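Local coordinates for Two-component system sensor histidine kinase (Bacteroides thetaiotaomicron, PDB 3OTT), which probably senses saccharides through its extracellular beta-propeller region and relays the signal by ATP-dependent histidine autophosphorylation to control transcription, at residues L309-P313 / T595-F599. Numbering follows the deposited sequence.
Sequences LQFIP and TNKRF
Strand 310-313 completes the closing blade of the second beta-propeller in this extracellular region, the "Velcro" closure in which a strand from the start of the propeller pairs with strands from its end. It lies antiparallel to 618-623, Gln310 bonding to Ile621 and Ile312 to Phe619 through the backbone. Residues 595-599 form an irregular, largely extended loop that leads from the preceding blade into 601-605, at the other edge of the closing blade's sheet. The two segments meet through side chains alone: Leu309 faces Thr595 (CA to CA 6.8 Å) and Phe311 faces Lys597 (CA to CA 9.5 Å), burying 240 Å² in all. Leu309 (chi1 t, chi2 p) puts CD2 3.3 Å from Phe599 CZ and 3.6 Å from Thr595 OG1. Two residues on, Phe311 (chi1 t) directs its ring the same way, its CE1 4.4 Å from Phe599 CE1, near the plane of the Phe599 ring. The Phe599 carbonyl is hydrogen-bonded to Ser574 of the preceding blade, so the contact reaches the junction of two blades. Lys597, with chi1 and chi2 both m, completes it by a cation-pi interaction, NZ standing 3.5 Å from the Phe311 ring centroid and 10° off its normal.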
loop_
_atom_site.group_PDB
_atom_site.type_symbol
_atom_site.label_atom_id
_atom_site.label_comp_id
_atom_site.label_asym_id
_atom_site.label_seq_id
_atom_site.Cartn_x
_atom_site.Cartn_y
_atom_site.Cartn_z
ATOM N N LEU B 309 -19.465 13.550 5.099
ATOM C CA LEU B 309 -18.940 13.819 3.775
ATOM C C LEU B 309 -18.306 12.557 3.265
ATOM O O LEU B 309 -17.512 11.963 3.981
ATOM C CB LEU B 309 -17.877 14.915 3.877
ATOM C CG LEU B 309 -17.111 15.286 2.605
ATOM C CD1 LEU B 309 -17.959 16.152 1.650
ATOM C CD2 LEU B 309 -15.798 15.984 2.973
ATOM N N GLN B 310 -18.612 12.152 2.031
ATOM C CA GLN B 310 -17.944 11.000 1.451
ATOM C C GLN B 310 -16.466 11.338 1.138
ATOM O O GLN B 310 -16.190 12.151 0.282
ATOM C CB GLN B 310 -18.709 10.567 0.195
ATOM C CG GLN B 310 -18.078 9.473 -0.659
ATOM C CD GLN B 310 -18.223 8.068 -0.098
ATOM O OE1 GLN B 310 -19.115 7.772 0.708
ATOM N NE2 GLN B 310 -17.357 7.166 -0.565
ATOM N N PHE B 311 -15.523 10.711 1.837
ATOM C CA PHE B 311 -14.075 10.925 1.586
ATOM C C PHE B 311 -13.453 9.707 0.933
ATOM O O PHE B 311 -13.608 8.600 1.393
ATOM C CB PHE B 311 -13.311 11.285 2.883
ATOM C CG PHE B 311 -11.895 11.775 2.649
ATOM C CD1 PHE B 311 -11.648 13.066 2.190
ATOM C CD2 PHE B 311 -10.811 10.947 2.888
ATOM C CE1 PHE B 311 -10.321 13.525 1.988
ATOM C CE2 PHE B 311 -9.505 11.384 2.672
ATOM C CZ PHE B 311 -9.252 12.658 2.235
ATOM N N ILE B 312 -12.743 9.927 -0.151
ATOM C CA ILE B 312 -12.112 8.882 -0.914
ATOM C C ILE B 312 -10.603 9.039 -0.699
ATOM O O ILE B 312 -10.071 10.103 -1.013
ATOM C CB ILE B 312 -12.463 9.083 -2.396
ATOM C CG1 ILE B 312 -13.995 9.044 -2.555
ATOM C CG2 ILE B 312 -11.720 8.111 -3.234
ATOM C CD1 ILE B 312 -14.562 8.045 -3.522
ATOM N N PRO B 313 -9.926 8.023 -0.107
ATOM C CA PRO B 313 -8.465 8.067 0.060
ATOM C C PRO B 313 -7.832 7.713 -1.257
ATOM O O PRO B 313 -8.475 7.007 -2.059
ATOM C CB PRO B 313 -8.173 6.973 1.117
ATOM C CG PRO B 313 -9.285 6.057 1.031
ATOM C CD PRO B 313 -10.519 6.892 0.642
ATOM N N THR B 595 -17.379 18.656 8.179
ATOM C CA THR B 595 -16.292 17.797 8.666
ATOM C C THR B 595 -15.055 18.605 9.061
ATOM O O THR B 595 -14.930 19.750 8.690
ATOM C CB THR B 595 -15.848 16.760 7.594
ATOM O OG1 THR B 595 -15.690 17.415 6.322
ATOM C CG2 THR B 595 -16.835 15.539 7.528
ATOM N N ASN B 596 -14.122 17.992 9.779
ATOM C CA ASN B 596 -12.928 18.703 10.227
ATOM C C ASN B 596 -11.792 18.785 9.196
ATOM O O ASN B 596 -10.847 19.559 9.387
ATOM C CB ASN B 596 -12.439 18.126 11.546
ATOM C CG ASN B 596 -13.513 18.197 12.653
ATOM O OD1 ASN B 596 -14.263 19.197 12.783
ATOM N ND2 ASN B 596 -13.573 17.139 13.473
ATOM N N LYS B 597 -11.897 18.012 8.105
ATOM C CA LYS B 597 -10.901 18.069 7.022
ATOM C C LYS B 597 -10.891 19.431 6.349
ATOM O O LYS B 597 -11.941 20.099 6.271
ATOM C CB LYS B 597 -11.160 17.006 5.958
ATOM C CG LYS B 597 -11.076 15.607 6.486
ATOM C CD LYS B 597 -9.659 15.062 6.459
ATOM C CE LYS B 597 -9.716 13.534 6.498
ATOM N NZ LYS B 597 -10.940 13.065 5.781
ATOM N N ARG B 598 -9.716 19.843 5.879
ATOM C CA ARG B 598 -9.555 21.146 5.259
ATOM C C ARG B 598 -9.068 20.957 3.808
ATOM O O ARG B 598 -8.191 20.130 3.509
ATOM C CB ARG B 598 -8.632 22.019 6.086
ATOM C CG ARG B 598 -9.137 22.227 7.582
ATOM C CD ARG B 598 -10.468 22.981 7.638
ATOM N NE ARG B 598 -10.897 23.263 9.006
ATOM C CZ ARG B 598 -12.050 22.858 9.530
ATOM N NH1 ARG B 598 -12.910 22.131 8.833
ATOM N NH2 ARG B 598 -12.346 23.179 10.766
ATOM N N PHE B 599 -9.685 21.667 2.900
ATOM C CA PHE B 599 -9.566 21.312 1.525
ATOM C C PHE B 599 -8.801 22.364 0.834
ATOM O O PHE B 599 -9.141 23.505 0.959
ATOM C CB PHE B 599 -10.954 21.094 0.925
ATOM C CG PHE B 599 -11.736 19.981 1.629
ATOM C CD1 PHE B 599 -11.284 18.645 1.578
ATOM C CD2 PHE B 599 -12.858 20.273 2.360
ATOM C CE1 PHE B 599 -11.973 17.626 2.214
ATOM C CE2 PHE B 599 -13.564 19.254 3.027
ATOM C CZ PHE B 599 -13.124 17.945 2.962
#